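Local structure of beta-1,4-mannanase (Caldicellulosiruptor saccharolyticus, 1PMH) at residues D10-T15 / P42-A47; Y46-D51 / I173-V178. The protein binds beta-1,4-mannan oligosaccharides such as mannohexaose as a family 27 carbohydrate-binding module, probably directing an attached mannanase to its substrate. All coordinates share one frame; numbering follows the deposited sequence. Where two conformers were deposited one is given.

Contact 1 of 2, residues D10-T15 / P42-A47; sequences DFEDGT and PGNKYA. With CA (calcium ion), chain C.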
loop_
_atom_site.group_PDB
_atom_site.type_symbol
_atom_site.label_atom_id
_atom_site.label_comp_id
_atom_site.label_asym_id
_atom_site.label_seq_id
_atom_site.Cartn_x
_atom_site.Cartn_y
_atom_site.Cartn_z
ATOM N N ASP A 10 -7.770 -6.779 4.828
ATOM C CA ASP A 10 -8.412 -5.700 5.574
ATOM C C ASP A 10 -7.875 -5.530 6.999
ATOM O O ASP A 10 -8.323 -4.641 7.713
ATOM C CB ASP A 10 -9.934 -5.831 5.609
ATOM C CG ASP A 10 -10.425 -7.101 6.235
ATOM O OD1 ASP A 10 -9.631 -7.871 6.807
ATOM O OD2 ASP A 10 -11.654 -7.348 6.149
ATOM N N PHE A 11 -6.958 -6.401 7.396
ATOM C CA PHE A 11 -6.293 -6.400 8.690
ATOM C C PHE A 11 -7.275 -6.659 9.832
ATOM O O PHE A 11 -6.906 -6.474 10.994
ATOM C CB PHE A 11 -5.452 -5.131 8.881
ATOM C CG PHE A 11 -4.555 -4.919 7.687
ATOM C CD1 PHE A 11 -3.419 -5.709 7.539
ATOM C CD2 PHE A 11 -4.909 -4.049 6.669
ATOM C CE1 PHE A 11 -2.654 -5.635 6.396
ATOM C CE2 PHE A 11 -4.135 -3.976 5.493
ATOM C CZ PHE A 11 -3.020 -4.750 5.373
ATOM N N GLU A 12 -8.493 -7.118 9.552
ATOM C CA GLU A 12 -9.520 -7.159 10.573
ATOM C C GLU A 12 -9.327 -8.312 11.546
ATOM O O GLU A 12 -9.959 -8.320 12.598
ATOM C CB GLU A 12 -10.912 -7.099 9.955
ATOM C CG GLU A 12 -11.235 -5.741 9.351
ATOM C CD GLU A 12 -11.062 -4.599 10.337
ATOM O OE1 GLU A 12 -11.804 -4.526 11.377
ATOM O OE2 GLU A 12 -10.168 -3.761 10.086
ATOM N N ASP A 13 -8.433 -9.242 11.249
ATOM C CA ASP A 13 -7.959 -10.226 12.223
ATOM C C ASP A 13 -6.945 -9.727 13.252
ATOM O O ASP A 13 -6.442 -10.488 14.086
ATOM C CB ASP A 13 -7.491 -11.516 11.548
ATOM C CG ASP A 13 -6.206 -11.356 10.759
ATOM O OD1 ASP A 13 -5.617 -10.246 10.711
ATOM O OD2 ASP A 13 -5.736 -12.352 10.163
ATOM N N GLY A 14 -6.631 -8.445 13.186
ATOM C CA GLY A 14 -5.683 -7.824 14.084
ATOM C C GLY A 14 -4.247 -8.225 13.841
ATOM O O GLY A 14 -3.414 -8.135 14.744
ATOM N N THR A 15 -3.919 -8.621 12.624
ATOM C CA THR A 15 -2.569 -8.982 12.244
ATOM C C THR A 15 -2.158 -8.183 11.027
ATOM O O THR A 15 -2.994 -7.642 10.315
ATOM C CB THR A 15 -2.421 -10.468 11.906
ATOM O OG1 THR A 15 -2.887 -10.749 10.585
ATOM C CG2 THR A 15 -3.099 -11.416 12.890
ATOM N N PRO A 42 -16.465 2.561 12.613
ATOM C CA PRO A 42 -17.495 1.510 12.540
ATOM C C PRO A 42 -17.157 0.474 11.474
ATOM O O PRO A 42 -16.908 0.783 10.313
ATOM C CB PRO A 42 -18.777 2.311 12.284
ATOM C CG PRO A 42 -18.468 3.609 12.933
ATOM C CD PRO A 42 -17.043 3.913 12.598
ATOM N N GLY A 43 -17.110 -0.783 11.903
ATOM C CA GLY A 43 -16.864 -1.895 11.013
ATOM C C GLY A 43 -15.445 -1.975 10.490
ATOM O O GLY A 43 -15.195 -2.757 9.598
ATOM N N ASN A 44 -14.507 -1.219 11.049
ATOM C CA ASN A 44 -13.150 -1.197 10.520
ATOM C C ASN A 44 -12.196 -0.812 11.637
ATOM O O ASN A 44 -11.925 0.348 11.895
ATOM C CB ASN A 44 -13.042 -0.211 9.388
ATOM C CG ASN A 44 -11.687 -0.318 8.705
ATOM O OD1 ASN A 44 -10.789 -1.007 9.204
ATOM N ND2 ASN A 44 -11.498 0.405 7.626
ATOM N N LYS A 45 -11.742 -1.840 12.342
ATOM C CA LYS A 45 -10.978 -1.649 13.575
ATOM C C LYS A 45 -9.465 -1.475 13.385
ATOM O O LYS A 45 -8.822 -0.743 14.150
ATOM C CB LYS A 45 -11.176 -2.833 14.511
ATOM C CG LYS A 45 -10.536 -2.728 15.881
ATOM C CD LYS A 45 -11.157 -3.815 16.728
ATOM C CE LYS A 45 -10.680 -3.854 18.134
ATOM N NZ LYS A 45 -11.648 -4.690 18.946
ATOM N N TYR A 46 -8.921 -2.113 12.346
ATOM C CA TYR A 46 -7.480 -2.195 12.176
ATOM C C TYR A 46 -7.013 -1.721 10.813
ATOM O O TYR A 46 -7.693 -1.906 9.814
ATOM C CB TYR A 46 -6.988 -3.645 12.339
ATOM C CG TYR A 46 -7.263 -4.297 13.692
ATOM C CD1 TYR A 46 -6.454 -4.044 14.795
ATOM C CD2 TYR A 46 -8.327 -5.171 13.848
ATOM C CE1 TYR A 46 -6.712 -4.651 16.045
ATOM C CE2 TYR A 46 -8.583 -5.803 15.070
ATOM C CZ TYR A 46 -7.774 -5.531 16.140
ATOM O OH TYR A 46 -8.000 -6.140 17.350
ATOM N N ALA A 47 -5.788 -1.215 10.749
ATOM C CA ALA A 47 -5.120 -0.834 9.517
ATOM C C ALA A 47 -3.649 -1.137 9.658
ATOM O O ALA A 47 -3.138 -1.281 10.759
ATOM C CB ALA A 47 -5.358 0.627 9.210
HETATM CA CA CA C . -9.250 -2.549 8.273
HETATM O O HOH W 1 -14.392 -5.727 11.096
HETATM O O HOH W 2 -11.068 -2.903 6.873
#

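Contact 2 of 2, residues Y46-D51 / I173-V178; sequences YALRLD and IYLDNV. With CA (calcium ion), chain C.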
loop_
_atom_site.group_PDB
_atom_site.type_symbol
_atom_site.label_atom_id
_atom_site.label_comp_id
_atom_site.label_asym_id
_atom_site.label_seq_id
_atom_site.Cartn_x
_atom_site.Cartn_y
_atom_site.Cartn_z
ATOM N N TYR A 46 -8.921 -2.113 12.346
ATOM C CA TYR A 46 -7.480 -2.195 12.176
ATOM C C TYR A 46 -7.013 -1.721 10.813
ATOM O O TYR A 46 -7.693 -1.906 9.814
ATOM C CB TYR A 46 -6.988 -3.645 12.339
ATOM C CG TYR A 46 -7.263 -4.297 13.692
ATOM C CD1 TYR A 46 -6.454 -4.044 14.795
ATOM C CD2 TYR A 46 -8.327 -5.171 13.848
ATOM C CE1 TYR A 46 -6.712 -4.651 16.045
ATOM C CE2 TYR A 46 -8.583 -5.803 15.070
ATOM C CZ TYR A 46 -7.774 -5.531 16.140
ATOM O OH TYR A 46 -8.000 -6.140 17.350
ATOM N N ALA A 47 -5.788 -1.215 10.749
ATOM C CA ALA A 47 -5.120 -0.834 9.517
ATOM C C ALA A 47 -3.649 -1.137 9.658
ATOM O O ALA A 47 -3.138 -1.281 10.759
ATOM C CB ALA A 47 -5.358 0.627 9.210
ATOM N N LEU A 48 -2.967 -1.204 8.522
ATOM C CA LEU A 48 -1.539 -1.391 8.480
ATOM C C LEU A 48 -0.863 -0.061 8.604
ATOM O O LEU A 48 -1.019 0.792 7.747
ATOM C CB LEU A 48 -1.135 -2.145 7.227
ATOM C CG LEU A 48 0.306 -2.673 7.193
ATOM C CD1 LEU A 48 0.447 -3.859 8.123
ATOM C CD2 LEU A 48 0.703 -3.011 5.783
ATOM N N ARG A 49 -0.032 0.104 9.632
ATOM C CA ARG A 49 0.724 1.320 9.854
ATOM C C ARG A 49 2.169 1.143 9.399
ATOM O O ARG A 49 2.875 0.235 9.896
ATOM C CB ARG A 49 0.673 1.702 11.348
ATOM C CG ARG A 49 1.465 2.962 11.670
ATOM C CD ARG A 49 1.299 3.382 13.113
ATOM N NE ARG A 49 2.258 4.431 13.449
ATOM C CZ ARG A 49 2.056 5.447 14.242
ATOM N NH1 ARG A 49 0.929 5.604 14.917
ATOM N NH2 ARG A 49 3.068 6.277 14.409
ATOM N N LEU A 50 2.630 2.030 8.535
ATOM C CA LEU A 50 4.004 2.078 8.045
ATOM C C LEU A 50 4.614 3.349 8.600
ATOM O O LEU A 50 4.209 4.444 8.250
ATOM C CB LEU A 50 4.005 2.126 6.522
ATOM C CG LEU A 50 3.176 1.076 5.786
ATOM C CD1 LEU A 50 3.185 1.338 4.277
ATOM C CD2 LEU A 50 3.632 -0.308 6.144
ATOM N N ASP A 51 5.556 3.215 9.510
ATOM C CA ASP A 51 6.298 4.406 9.989
ATOM C C ASP A 51 7.418 4.668 9.039
ATOM O O ASP A 51 8.271 3.802 8.869
ATOM C CB ASP A 51 6.797 4.149 11.410
ATOM C CG ASP A 51 5.647 4.030 12.372
ATOM O OD1 ASP A 51 4.897 5.032 12.470
ATOM O OD2 ASP A 51 5.444 2.996 13.020
ATOM N N ILE A 173 2.212 6.228 7.356
ATOM C CA ILE A 173 1.342 6.071 6.204
ATOM C C ILE A 173 0.586 4.780 6.497
ATOM O O ILE A 173 1.195 3.783 6.886
ATOM C CB ILE A 173 2.121 5.946 4.900
ATOM C CG1 ILE A 173 2.896 7.223 4.588
ATOM C CG2 ILE A 173 1.166 5.592 3.731
ATOM C CD1 ILE A 173 3.767 7.208 3.347
ATOM N N TYR A 174 -0.731 4.792 6.327
ATOM C CA TYR A 174 -1.526 3.604 6.597
ATOM C C TYR A 174 -2.046 3.029 5.294
ATOM O O TYR A 174 -2.406 3.749 4.364
ATOM C CB TYR A 174 -2.704 3.882 7.526
ATOM C CG TYR A 174 -2.369 4.543 8.833
ATOM C CD1 TYR A 174 -2.143 5.909 8.917
ATOM C CD2 TYR A 174 -2.324 3.807 10.030
ATOM C CE1 TYR A 174 -1.860 6.532 10.145
ATOM C CE2 TYR A 174 -2.009 4.434 11.236
ATOM C CZ TYR A 174 -1.780 5.777 11.301
ATOM O OH TYR A 174 -1.507 6.433 12.475
ATOM N N LEU A 175 -2.132 1.721 5.252
ATOM C CA LEU A 175 -2.811 0.994 4.199
ATOM C C LEU A 175 -3.970 0.227 4.797
ATOM O O LEU A 175 -3.893 -0.311 5.904
ATOM C CB LEU A 175 -1.914 0.008 3.490
ATOM C CG LEU A 175 -0.853 0.561 2.613
ATOM C CD1 LEU A 175 0.018 -0.584 2.092
ATOM C CD2 LEU A 175 -1.441 1.321 1.431
ATOM N N ASP A 176 -5.055 0.134 4.047
ATOM C CA ASP A 176 -6.179 -0.714 4.469
ATOM C C ASP A 176 -6.910 -1.179 3.218
ATOM O O ASP A 176 -6.783 -0.618 2.126
ATOM C CB ASP A 176 -7.123 0.033 5.417
ATOM C CG ASP A 176 -7.920 -0.848 6.364
ATOM O OD1 ASP A 176 -7.825 -2.083 6.285
ATOM O OD2 ASP A 176 -8.661 -0.314 7.192
ATOM N N ASN A 177 -7.740 -2.199 3.436
ATOM C CA ASN A 177 -8.656 -2.661 2.388
ATOM C C ASN A 177 -7.939 -2.894 1.067
ATOM O O ASN A 177 -8.379 -2.451 -0.004
ATOM C CB ASN A 177 -9.823 -1.702 2.259
ATOM C CG ASN A 177 -10.668 -1.694 3.514
ATOM O OD1 ASN A 177 -10.771 -2.703 4.213
ATOM N ND2 ASN A 177 -11.278 -0.578 3.818
ATOM N N VAL A 178 -6.852 -3.653 1.173
ATOM C CA VAL A 178 -6.152 -4.080 -0.043
ATOM C C VAL A 178 -6.900 -5.302 -0.545
ATOM O O VAL A 178 -6.997 -6.281 0.161
ATOM C CB VAL A 178 -4.688 -4.390 0.284
ATOM C CG1 VAL A 178 -4.001 -4.971 -0.954
ATOM C CG2 VAL A 178 -3.973 -3.125 0.814
HETATM CA CA CA C . -9.250 -2.549 8.273
HETATM O O HOH W 2 -11.068 -2.903 6.873
#

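Contact 1 of 2, residues D10-T15 / P42-A47
Glu12 reaches across to the 42-47 loop with its carboxylate, and both oxygens are used there. OE1 accepts from Lys45 N at 2.9 Å, with an N-H...O angle of 166°, while OE2 takes the next amide, Tyr46 N, at 3.1 Å; each donor arrives on the syn side, a little out of the carboxylate plane. The side chain leaves the backbone pointing away from this loop, and the bend at chi2 swings CD back toward it. OE2 is also a calcium ligand at 2.4 Å. Asn44 OD1 joins from the facing loop, its amide plane nearly perpendicular to the carboxylate (86°), and the carbonyl oxygens Asp10 O and Tyr46 O, together with a water, bind the same ion. Asp176 of strand 172-181 completes the shell.

The tight part is the packing of the turn against Tyr46, away from the ion. A type I turn from Phe11 to Gly14, closed by Gly14 N to Phe11 O, sets Gly14 CA over the centre of the Tyr46 ring, 3.5 Å from its centroid and 6° off the normal, a CH-pi contact. The opposite face of that ring carries Lys45 CG, offset toward the rim. Phe11 O comes to 3.1 Å from Tyr46 CB. By contrast, the side facing solvent is thinly joined: at exposed Gly43 a water donates to Glu12 OE1 and only weakly to Gly43 O, and the extended Lys45 chain leads away beyond its CB and CG.

Glu12 OE2 lies 3.0 Å from Asn44 OD1 and 3.1 Å from Tyr46 O, with no hydrogen bond between these oxygens, a crowding of negative oxygen that the calcium charge presumably offsets. Calcium and the two hydrogen bonds from backbone N-H groups to Glu12 thus tie together two loops that lack regular secondary structure.

Contact 2 of 2, residues Y46-D51 / I173-V178
Arg49 and Tyr174 form the non-hydrogen-bonded pair of an antiparallel ladder, their CA atoms 4.6 Å apart and their side chains running side by side in the same direction. On the arginine, CG stands anti to the backbone N (chi1 179°) and the chain stays extended to NE. CB and CG each lie 3.8 Å from Tyr174 CE2, CD passes the same ring carbon, and NH1 ends 3.5 Å from Tyr174 OH. The guanidinium is turned 72° from the ring plane. Asp38 OD2 is the shared polar partner here, in a salt bridge with NH1 and a hydrogen bond with the tyrosine hydroxyl. NE and NH2 of Arg49 grip Asp51 OD1 side-on, and that oxygen lies 3° out of the guanidinium plane.

Hydrogen-bonded pairs flank this one: Leu48 with Leu175 and Leu50 with Ile173 exchange reciprocal backbone bonds, for instance Leu50 N to Ile173 O at 2.8 Å. Their side chains occupy the other face, where Leu50 CD1 approaches Leu175 CD1 at 4.3 Å. At the end of the ladder, Asp176 gives both carboxylate oxygens to calcium, alongside Tyr46 O.

Strand 47-53 is thereby held between 30-36 and 172-181 in one sheet of the jellyroll sandwich. Strand 84-92 pairs with 172-181 as well, and the leucine face packs on Phe160 and Phe162 of strand 153-165, in the opposing sheet.

Overall arrangement
Contacts 1 and 2 have centres 10 Å apart and share Tyr46 and Ala47, where the 42-47 loop runs into strand 47-53. One calcium ion joins them: contact 1 brings the ligands from both loops, and contact 2 adds Asp176 from the partner strand. A probable hydrogen bond from Asn44 ND2 to Asp176 OD2 (3.0 Å) runs directly between them, and the water on the metal also donates to Asn177 OD1. The centre of contact 2 is about 7 Å from the centre of the chain, and that of contact 1 about 15 Å. None of the five metal-site residues belongs to the glycan pocket, which includes Trp23, Trp60 and Trp113, consistent with a structural calcium.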